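Local coordinates for protein 2-oxoadipate dioxygenase/decarboxylase, chloroplastic/amyloplastic (Oryza sativa, PDB 6W1K) that catalyses the iron(II)-dependent, O2-consuming decarboxylation and hydroxylation of 2-oxoadipate to D-2-hydroxyglutarate in plastid lysine catabolism, at residues N37-T42 with V245-L250; K212-V217 with F222-E227; R263-F268 with F303-N308. All coordinates share one frame; numbering follows the deposited sequence.

The three contacts lie close together, their centres 9 to 14 Å apart. Interaction 2 comes within the long loop closed by interaction 1, and interaction 3 follows both along the chain. Strands 248-252 and 258-271, which carry one side of interactions 1 and 3, are antiparallel neighbours in the mixed sheet, and Asn37 OD1 of interaction 1 accepts a hydrogen bond from Ser264 N of interaction 3. Phe222 of interaction 2 packs on Thr39 and Thr42 of helix 38-51, while Asn225 ND2 bonds to Ser305 OG. Interaction 3 contributes Glu267 to the metal site and Tyr265 and Phe303 to the substrate pocket; interaction 1 ties helix 38-51 to the loop before strand 248-252, and interaction 2 packs helix 210-219 on the loop that follows it.

Interaction 1 (N37-T42 with V245-L250); sequences NPTAKT and VADSAL
Asp247 accepts two hydrogen bonds from Thr39, one from the hydroxyl and one from the backbone N, with its carboxylate turned to the first turn of helix 38-51. OD1 takes the hydroxyl, Thr39 OG1 to Asp247 OD1 being a short 2.5 Å, and OD2 accepts the backbone Thr39 N at 2.9 Å with an N-H...O angle of 158°. Both oxygens use their syn lone pairs, so the carboxylate faces one residue with both of its oxygens. The Thr39 hydroxyl can join in because chi1 of -67° sets OG1 beside its own backbone N, with CG2 anti to that N. Pro38 leans in at the flank, its ring CD 3.3 Å from Asp247 OD2. The amide plane of Asn37, at the N-cap position, is inclined 23° to that of the carboxylate, with Asn37 OD1 4.0 Å from Asp247 CB; its polar atoms are spoken for by Ser264 N and Tyr33 O. Two bonds fix the rotation of the Asp247 carboxylate and tie the start of the helix to the loop entering strand 248-252. An anion at this amino-terminal end would probably be stabilised by the helix dipole, which may help keep Asp247 ionised.

Interaction 2 (K212-V217 with F222-E227); sequences KFNKFV and FKLNSE
Val217 and Phe222 are joined through the backbone where helix 210-219 ends and the chain turns back over its own last turns: Phe222 N reaches Val217 O in a weak hydrogen bond of 3.4 Å, with an N-H...O angle of 163°. Beyond it the non-regular segment 222-227 passes the helix, the CA atoms of Asn214 and Leu224 lying 7.8 Å apart. Val217 is the hub of the side-chain packing. With CG1 anti to the backbone N (chi1 170°), this one methyl branch serves two partners: it meets Phe222 CB at 3.7 Å, the two side chains crossing at about a right angle, and Leu224 CD2 at 3.9 Å. Leu224 divides its fork between two helix residues about one turn apart, for while CD2 goes to Val217, CD1 lies against the Asn214 side chain, 3.7 Å from Asn214 CB and equally near the amide carbon CG. The amide oxygen, Asn214 OD1, is bonded to Ser242 OG. Further along, Asn225 OD1 accepts from Glu227 N at 2.8 Å, an Asx turn that bends the loop. Around this buried junction, Phe268 of strand 258-271 touches both Val217 and Leu224. The Phe222 side chain packs on Ile43 and Leu46 of helix 38-51, so that the helix end and its following loop are wedged between that helix and the sheet.

Interaction 3 (R263-F268 with F303-N308); sequences RSYIEF and FESTSN. With NI (nickel (II) ion), chain E; OOG (2-oxoadipic acid), chain F.
The Tyr265 ring carries Ser305 on one face, where Ser305 CB stands 3.5 Å from the ring centroid and only 6° off the normal, a well-centred CH-pi contact. At the ring edge come two further groups: the methyl of Thr306, with Thr306 CG2 3.9 Å from Tyr265 CD1, and, in the ring plane, O2 of the bound 2-oxoadipate. The second aromatic, Phe303, sets a face against the substrate chain, offset toward the rim, and its CE1 comes within 3.2 Å of the carboxylate carbon C1. A chi1 of 63° places the Tyr265 ring between its own backbone N and carbonyl carbon, and from there Tyr265 OH donates to OOG O2 at 2.8 Å. A phenylalanine here would probably keep the packing on Ser305 but leave the distal carboxylate without this donor, and so less firmly oriented. Ser305 OG bonds to Ser243 OG, and Arg63 also binds the substrate. Two residues after Tyr265, Glu267 OE1 binds the nickel ion at 1.9 Å, while the substrate chelates it through the carboxylate oxygen OOG O3, at 2.4 Å, and the keto oxygen OOG O5, at 2.1 Å. His59 and His195 complete the protein ligands; Gln241 holds Glu267 OE2. Two histidines and one glutamate, here with nickel in place of iron(II), are consistent with the vicinal-oxygen-chelate fold of the glyoxalase clan, to which this family belongs.

Interaction 1 (N37-T42 with V245-L250)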
loop_
_atom_site.group_PDB
_atom_site.type_symbol
_atom_site.label_atom_id
_atom_site.label_comp_id
_atom_site.label_asym_id
_atom_site.label_seq_id
_atom_site.Cartn_x
_atom_site.Cartn_y
_atom_site.Cartn_z
ATOM N N ASN A 37 -12.985 5.573 1.137
ATOM C CA ASN A 37 -13.025 4.162 0.763
ATOM C C ASN A 37 -13.975 3.411 1.685
ATOM O O ASN A 37 -13.544 2.731 2.634
ATOM C CB ASN A 37 -11.616 3.574 0.782
ATOM C CG ASN A 37 -10.735 4.205 -0.275
ATOM O OD1 ASN A 37 -10.738 3.760 -1.422
ATOM N ND2 ASN A 37 -10.041 5.293 0.082
ATOM N N PRO A 38 -15.282 3.487 1.401
ATOM C CA PRO A 38 -16.279 2.810 2.244
ATOM C C PRO A 38 -16.099 1.305 2.333
ATOM O O PRO A 38 -16.479 0.706 3.351
ATOM C CB PRO A 38 -17.616 3.148 1.555
ATOM C CG PRO A 38 -17.343 4.229 0.618
ATOM C CD PRO A 38 -15.893 4.168 0.248
ATOM N N THR A 39 -15.565 0.667 1.288
ATOM C CA THR A 39 -15.369 -0.782 1.331
ATOM C C THR A 39 -14.311 -1.149 2.366
ATOM O O THR A 39 -14.503 -2.055 3.188
ATOM C CB THR A 39 -14.977 -1.309 -0.050
ATOM O OG1 THR A 39 -16.081 -1.151 -0.961
ATOM C CG2 THR A 39 -14.568 -2.780 0.031
ATOM N N ALA A 40 -13.176 -0.452 2.336
ATOM C CA ALA A 40 -12.133 -0.727 3.304
ATOM C C ALA A 40 -12.617 -0.421 4.712
ATOM O O ALA A 40 -12.373 -1.193 5.636
ATOM C CB ALA A 40 -10.894 0.097 2.968
ATOM N N LYS A 41 -13.302 0.712 4.891
ATOM C CA LYS A 41 -13.808 1.072 6.206
ATOM C C LYS A 41 -14.777 0.021 6.722
ATOM O O LYS A 41 -14.746 -0.334 7.904
ATOM C CB LYS A 41 -14.484 2.436 6.139
ATOM C CG LYS A 41 -15.038 2.963 7.449
ATOM C CD LYS A 41 -15.692 4.325 7.239
ATOM C CE LYS A 41 -16.366 4.830 8.513
ATOM N NZ LYS A 41 -17.261 6.015 8.256
ATOM N N THR A 42 -15.670 -0.471 5.859
ATOM C CA THR A 42 -16.636 -1.464 6.314
ATOM C C THR A 42 -15.956 -2.768 6.692
ATOM O O THR A 42 -16.281 -3.372 7.717
ATOM C CB THR A 42 -17.686 -1.729 5.242
ATOM O OG1 THR A 42 -18.440 -0.544 5.044
ATOM C CG2 THR A 42 -18.637 -2.864 5.684
ATOM N N VAL A 245 -11.338 -5.368 -4.877
ATOM C CA VAL A 245 -11.448 -4.424 -5.977
ATOM C C VAL A 245 -11.628 -3.024 -5.410
ATOM O O VAL A 245 -12.445 -2.802 -4.505
ATOM C CB VAL A 245 -12.617 -4.820 -6.890
ATOM C CG1 VAL A 245 -12.776 -3.820 -8.035
ATOM C CG2 VAL A 245 -12.397 -6.237 -7.423
ATOM N N ALA A 246 -10.862 -2.074 -5.946
ATOM C CA ALA A 246 -10.873 -0.714 -5.455
ATOM C C ALA A 246 -12.274 -0.119 -5.541
ATOM O O ALA A 246 -13.068 -0.452 -6.427
ATOM C CB ALA A 246 -9.891 0.153 -6.251
ATOM N N ASP A 247 -12.578 0.753 -4.581
ATOM C CA ASP A 247 -13.761 1.587 -4.665
ATOM C C ASP A 247 -13.637 2.581 -5.820
ATOM O O ASP A 247 -12.543 2.928 -6.272
ATOM C CB ASP A 247 -13.984 2.346 -3.360
ATOM C CG ASP A 247 -14.633 1.476 -2.290
ATOM O OD1 ASP A 247 -15.493 0.632 -2.624
ATOM O OD2 ASP A 247 -14.275 1.626 -1.105
ATOM N N SER A 248 -14.788 3.016 -6.310
ATOM C CA SER A 248 -14.862 4.093 -7.291
ATOM C C SER A 248 -15.575 5.304 -6.711
ATOM O O SER A 248 -16.401 5.196 -5.803
ATOM C CB SER A 248 -15.594 3.620 -8.554
ATOM O OG SER A 248 -14.833 2.629 -9.218
ATOM N N ALA A 249 -15.288 6.465 -7.298
ATOM C CA ALA A 249 -15.864 7.721 -6.845
ATOM C C ALA A 249 -16.128 8.612 -8.044
ATOM O O ALA A 249 -15.485 8.476 -9.087
ATOM C CB ALA A 249 -14.943 8.473 -5.878
ATOM N N LEU A 250 -17.086 9.514 -7.889
ATOM C CA LEU A 250 -17.309 10.549 -8.888
ATOM C C LEU A 250 -16.310 11.669 -8.641
ATOM O O LEU A 250 -16.079 12.074 -7.495
ATOM C CB LEU A 250 -18.744 11.080 -8.826
ATOM C CG LEU A 250 -19.825 10.058 -9.195
ATOM C CD1 LEU A 250 -21.202 10.650 -8.975
ATOM C CD2 LEU A 250 -19.660 9.591 -10.655
#

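Interaction 2 (K212-V217 with F222-E227)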
loop_
_atom_site.group_PDB
_atom_site.type_symbol
_atom_site.label_atom_id
_atom_site.label_comp_id
_atom_site.label_asym_id
_atom_site.label_seq_id
_atom_site.Cartn_x
_atom_site.Cartn_y
_atom_site.Cartn_z
ATOM N N LYS A 212 -9.895 -18.772 4.731
ATOM C CA LYS A 212 -11.112 -18.539 5.528
ATOM C C LYS A 212 -11.424 -17.045 5.481
ATOM O O LYS A 212 -12.578 -16.699 5.345
ATOM C CB LYS A 212 -10.918 -18.969 6.979
ATOM C CG LYS A 212 -11.581 -20.279 7.354
ATOM C CD LYS A 212 -10.800 -21.476 6.915
ATOM C CE LYS A 212 -11.392 -22.779 7.413
ATOM N NZ LYS A 212 -11.214 -22.940 8.873
ATOM N N PHE A 213 -10.408 -16.193 5.586
ATOM C CA PHE A 213 -10.611 -14.750 5.530
ATOM C C PHE A 213 -11.254 -14.339 4.205
ATOM O O PHE A 213 -12.215 -13.567 4.181
ATOM C CB PHE A 213 -9.288 -13.998 5.712
ATOM C CG PHE A 213 -9.476 -12.524 5.909
ATOM C CD1 PHE A 213 -9.486 -11.985 7.188
ATOM C CD2 PHE A 213 -9.688 -11.670 4.817
ATOM C CE1 PHE A 213 -9.690 -10.644 7.384
ATOM C CE2 PHE A 213 -9.914 -10.330 5.016
ATOM C CZ PHE A 213 -9.893 -9.808 6.306
ATOM N N ASN A 214 -10.738 -14.863 3.094
ATOM C CA ASN A 214 -11.301 -14.521 1.790
ATOM C C ASN A 214 -12.779 -14.880 1.706
ATOM O O ASN A 214 -13.585 -14.105 1.169
ATOM C CB ASN A 214 -10.518 -15.220 0.685
ATOM C CG ASN A 214 -9.189 -14.563 0.421
ATOM O OD1 ASN A 214 -8.911 -13.471 0.921
ATOM N ND2 ASN A 214 -8.343 -15.232 -0.340
ATOM N N LYS A 215 -13.162 -16.045 2.232
ATOM C CA LYS A 215 -14.568 -16.440 2.172
ATOM C C LYS A 215 -15.424 -15.548 3.073
ATOM O O LYS A 215 -16.565 -15.220 2.734
ATOM C CB LYS A 215 -14.722 -17.910 2.553
ATOM C CG LYS A 215 -16.164 -18.406 2.571
ATOM C CD LYS A 215 -16.393 -19.341 3.741
ATOM C CE LYS A 215 -17.484 -20.382 3.453
ATOM N NZ LYS A 215 -18.525 -19.909 2.480
ATOM N N PHE A 216 -14.885 -15.137 4.220
ATOM C CA PHE A 216 -15.554 -14.147 5.064
ATOM C C PHE A 216 -15.829 -12.851 4.293
ATOM O O PHE A 216 -16.928 -12.296 4.374
ATOM C CB PHE A 216 -14.691 -13.895 6.314
ATOM C CG PHE A 216 -15.174 -12.764 7.192
ATOM C CD1 PHE A 216 -14.588 -11.499 7.101
ATOM C CD2 PHE A 216 -16.199 -12.964 8.109
ATOM C CE1 PHE A 216 -15.025 -10.451 7.889
ATOM C CE2 PHE A 216 -16.635 -11.927 8.909
ATOM C CZ PHE A 216 -16.041 -10.661 8.800
ATOM N N VAL A 217 -14.857 -12.357 3.531
ATOM C CA VAL A 217 -15.069 -11.110 2.805
ATOM C C VAL A 217 -16.111 -11.306 1.712
ATOM O O VAL A 217 -17.033 -10.492 1.558
ATOM C CB VAL A 217 -13.736 -10.601 2.235
ATOM C CG1 VAL A 217 -13.962 -9.433 1.269
ATOM C CG2 VAL A 217 -12.850 -10.191 3.335
ATOM N N PHE A 222 -18.445 -8.450 -0.707
ATOM C CA PHE A 222 -17.366 -7.707 -1.346
ATOM C C PHE A 222 -16.605 -8.593 -2.324
ATOM O O PHE A 222 -16.473 -9.803 -2.121
ATOM C CB PHE A 222 -16.408 -7.131 -0.298
ATOM C CG PHE A 222 -17.089 -6.250 0.708
ATOM C CD1 PHE A 222 -17.579 -5.004 0.339
ATOM C CD2 PHE A 222 -17.259 -6.673 2.013
ATOM C CE1 PHE A 222 -18.231 -4.201 1.256
ATOM C CE2 PHE A 222 -17.901 -5.872 2.936
ATOM C CZ PHE A 222 -18.389 -4.637 2.558
ATOM N N LYS A 223 -16.109 -7.959 -3.385
ATOM C CA LYS A 223 -15.466 -8.637 -4.512
ATOM C C LYS A 223 -13.946 -8.589 -4.346
ATOM O O LYS A 223 -13.419 -7.501 -4.140
ATOM C CB LYS A 223 -15.862 -7.944 -5.811
ATOM C CG LYS A 223 -15.704 -8.791 -7.059
ATOM C CD LYS A 223 -15.987 -8.045 -8.339
ATOM C CE LYS A 223 -17.386 -7.475 -8.385
ATOM N NZ LYS A 223 -18.398 -8.550 -8.271
ATOM N N LEU A 224 -13.272 -9.725 -4.441
ATOM C CA LEU A 224 -11.825 -9.766 -4.401
ATOM C C LEU A 224 -11.228 -9.633 -5.799
ATOM O O LEU A 224 -11.797 -10.106 -6.780
ATOM C CB LEU A 224 -11.366 -11.083 -3.773
ATOM C CG LEU A 224 -11.818 -11.298 -2.324
ATOM C CD1 LEU A 224 -11.439 -12.683 -1.806
ATOM C CD2 LEU A 224 -11.222 -10.234 -1.435
ATOM N N ASN A 225 -10.047 -9.012 -5.871
ATOM C CA ASN A 225 -9.262 -8.986 -7.103
ATOM C C ASN A 225 -9.114 -10.396 -7.666
ATOM O O ASN A 225 -8.546 -11.272 -7.010
ATOM C CB ASN A 225 -7.881 -8.379 -6.812
ATOM C CG ASN A 225 -7.003 -8.291 -8.045
ATOM O OD1 ASN A 225 -7.250 -8.965 -9.034
ATOM N ND2 ASN A 225 -5.971 -7.450 -7.991
ATOM N N SER A 226 -9.582 -10.582 -8.906
ATOM C CA SER A 226 -9.650 -11.875 -9.577
ATOM C C SER A 226 -8.410 -12.220 -10.384
ATOM O O SER A 226 -8.313 -13.348 -10.875
ATOM C CB SER A 226 -10.853 -11.925 -10.552
ATOM O OG SER A 226 -10.624 -11.162 -11.734
ATOM N N GLU A 227 -7.505 -11.276 -10.603
ATOM C CA GLU A 227 -6.453 -11.472 -11.591
ATOM C C GLU A 227 -5.378 -12.357 -10.987
ATOM O O GLU A 227 -4.840 -12.032 -9.931
ATOM C CB GLU A 227 -5.858 -10.140 -12.035
ATOM C CG GLU A 227 -4.966 -10.240 -13.287
ATOM C CD GLU A 227 -5.641 -10.919 -14.499
ATOM O OE1 GLU A 227 -6.781 -10.543 -14.886
ATOM O OE2 GLU A 227 -5.006 -11.837 -15.073
#

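Interaction 3 (R263-F268 with F303-N308)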
loop_
_atom_site.group_PDB
_atom_site.type_symbol
_atom_site.label_atom_id
_atom_site.label_comp_id
_atom_site.label_asym_id
_atom_site.label_seq_id
_atom_site.Cartn_x
_atom_site.Cartn_y
_atom_site.Cartn_z
ATOM N N ARG A 263 -10.541 4.965 -6.553
ATOM C CA ARG A 263 -9.895 5.329 -5.297
ATOM C C ARG A 263 -9.027 4.138 -4.871
ATOM O O ARG A 263 -8.305 3.559 -5.702
ATOM C CB ARG A 263 -10.932 5.744 -4.252
ATOM C CG ARG A 263 -11.674 7.062 -4.604
ATOM C CD ARG A 263 -10.726 8.241 -4.659
ATOM N NE ARG A 263 -11.371 9.532 -4.489
ATOM C CZ ARG A 263 -10.761 10.695 -4.700
ATOM N NH1 ARG A 263 -9.494 10.722 -5.112
ATOM N NH2 ARG A 263 -11.415 11.830 -4.510
ATOM N N SER A 264 -9.062 3.777 -3.603
ATOM C CA SER A 264 -8.115 2.820 -3.044
ATOM C C SER A 264 -8.824 1.517 -2.719
ATOM O O SER A 264 -10.020 1.344 -2.953
ATOM C CB SER A 264 -7.442 3.416 -1.816
ATOM O OG SER A 264 -6.714 4.571 -2.192
ATOM N N TYR A 265 -8.054 0.575 -2.189
ATOM C CA TYR A 265 -8.552 -0.754 -1.894
ATOM C C TYR A 265 -7.908 -1.196 -0.598
ATOM O O TYR A 265 -7.181 -0.431 0.044
ATOM C CB TYR A 265 -8.263 -1.732 -3.031
ATOM C CG TYR A 265 -6.788 -2.003 -3.337
ATOM C CD1 TYR A 265 -6.094 -1.199 -4.222
ATOM C CD2 TYR A 265 -6.113 -3.077 -2.775
ATOM C CE1 TYR A 265 -4.785 -1.431 -4.538
ATOM C CE2 TYR A 265 -4.779 -3.315 -3.087
ATOM C CZ TYR A 265 -4.126 -2.477 -3.972
ATOM O OH TYR A 265 -2.812 -2.675 -4.319
ATOM N N ILE A 266 -8.210 -2.417 -0.174
ATOM C CA ILE A 266 -7.603 -2.971 1.029
ATOM C C ILE A 266 -7.077 -4.366 0.712
ATOM O O ILE A 266 -7.685 -5.115 -0.062
ATOM C CB ILE A 266 -8.598 -2.982 2.220
ATOM C CG1 ILE A 266 -7.887 -3.458 3.496
ATOM C CG2 ILE A 266 -9.837 -3.852 1.951
ATOM C CD1 ILE A 266 -8.655 -3.179 4.831
ATOM N N GLU A 267 -5.931 -4.706 1.295
ATOM C CA GLU A 267 -5.283 -5.987 1.066
ATOM C C GLU A 267 -5.271 -6.787 2.368
ATOM O O GLU A 267 -5.445 -6.245 3.472
ATOM C CB GLU A 267 -3.871 -5.760 0.499
ATOM C CG GLU A 267 -3.084 -7.009 0.228
ATOM C CD GLU A 267 -1.590 -6.733 0.088
ATOM O OE1 GLU A 267 -1.238 -5.754 -0.591
ATOM O OE2 GLU A 267 -0.761 -7.486 0.658
ATOM N N PHE A 268 -5.164 -8.111 2.206
ATOM C CA PHE A 268 -5.041 -9.073 3.300
ATOM C C PHE A 268 -3.858 -9.987 3.005
ATOM O O PHE A 268 -3.698 -10.466 1.876
ATOM C CB PHE A 268 -6.338 -9.867 3.462
ATOM C CG PHE A 268 -7.560 -9.090 3.055
ATOM C CD1 PHE A 268 -8.036 -8.046 3.840
ATOM C CD2 PHE A 268 -8.239 -9.417 1.887
ATOM C CE1 PHE A 268 -9.176 -7.333 3.462
ATOM C CE2 PHE A 268 -9.368 -8.718 1.500
ATOM C CZ PHE A 268 -9.835 -7.668 2.277
ATOM N N PHE A 303 -1.376 -4.868 -8.152
ATOM C CA PHE A 303 -1.486 -3.532 -8.745
ATOM C C PHE A 303 -2.806 -3.372 -9.498
ATOM O O PHE A 303 -3.313 -2.257 -9.653
ATOM C CB PHE A 303 -0.338 -3.245 -9.740
ATOM C CG PHE A 303 0.937 -2.752 -9.097
ATOM C CD1 PHE A 303 0.968 -1.547 -8.398
ATOM C CD2 PHE A 303 2.105 -3.486 -9.206
ATOM C CE1 PHE A 303 2.137 -1.098 -7.807
ATOM C CE2 PHE A 303 3.285 -3.049 -8.603
ATOM C CZ PHE A 303 3.299 -1.850 -7.906
ATOM N N GLU A 304 -3.352 -4.471 -9.999
ATOM C CA GLU A 304 -4.522 -4.415 -10.849
ATOM C C GLU A 304 -5.828 -4.317 -10.067
ATOM O O GLU A 304 -6.905 -4.247 -10.685
ATOM C CB GLU A 304 -4.504 -5.629 -11.781
ATOM C CG GLU A 304 -3.306 -5.579 -12.745
ATOM C CD GLU A 304 -3.326 -6.655 -13.808
ATOM O OE1 GLU A 304 -4.432 -6.982 -14.294
ATOM O OE2 GLU A 304 -2.228 -7.162 -14.153
ATOM N N SER A 305 -5.763 -4.243 -8.742
ATOM C CA SER A 305 -6.960 -3.986 -7.952
ATOM C C SER A 305 -7.621 -2.671 -8.331
ATOM O O SER A 305 -8.827 -2.515 -8.122
ATOM C CB SER A 305 -6.602 -3.983 -6.474
ATOM O OG SER A 305 -6.003 -5.223 -6.119
ATOM N N THR A 306 -6.873 -1.736 -8.900
ATOM C CA THR A 306 -7.428 -0.465 -9.309
ATOM C C THR A 306 -7.713 -0.403 -10.799
ATOM O O THR A 306 -8.179 0.645 -11.274
ATOM C CB THR A 306 -6.481 0.692 -8.937
ATOM O OG1 THR A 306 -5.144 0.392 -9.374
ATOM C CG2 THR A 306 -6.497 0.978 -7.438
ATOM N N SER A 307 -7.465 -1.490 -11.538
ATOM C CA SER A 307 -7.600 -1.461 -12.991
ATOM C C SER A 307 -9.060 -1.451 -13.417
ATOM O O SER A 307 -9.937 -1.996 -12.744
ATOM C CB SER A 307 -6.930 -2.673 -13.645
ATOM O OG SER A 307 -7.640 -3.878 -13.366
ATOM N N ASN A 308 -9.303 -0.892 -14.600
ATOM C CA ASN A 308 -10.681 -0.762 -15.064
ATOM C C ASN A 308 -11.321 -2.129 -15.262
ATOM O O ASN A 308 -12.526 -2.292 -15.028
ATOM C CB ASN A 308 -10.721 0.054 -16.349
ATOM C CG ASN A 308 -12.113 0.507 -16.697
ATOM O OD1 ASN A 308 -12.671 0.091 -17.713
ATOM N ND2 ASN A 308 -12.694 1.366 -15.851
HETATM NI NI NI E . 0.165 -4.472 -0.708
HETATM C C2 OOG F . 1.035 -1.716 -4.658
HETATM C C3 OOG F . 0.781 -3.165 -5.078
HETATM C C4 OOG F . 1.897 -4.072 -4.548
HETATM C C6 OOG F . 2.025 -5.812 -2.556
HETATM O O4 OOG F . 2.844 -6.537 -3.175
HETATM O O3 OOG F . 1.488 -6.238 -1.510
HETATM C C5 OOG F . 1.684 -4.421 -3.074
HETATM C C1 OOG F . 0.075 -0.740 -5.354
HETATM O O1 OOG F . 0.328 0.414 -5.394
HETATM O O2 OOG F . -1.109 -1.180 -5.948
HETATM O O5 OOG F . 1.256 -3.618 -2.323
#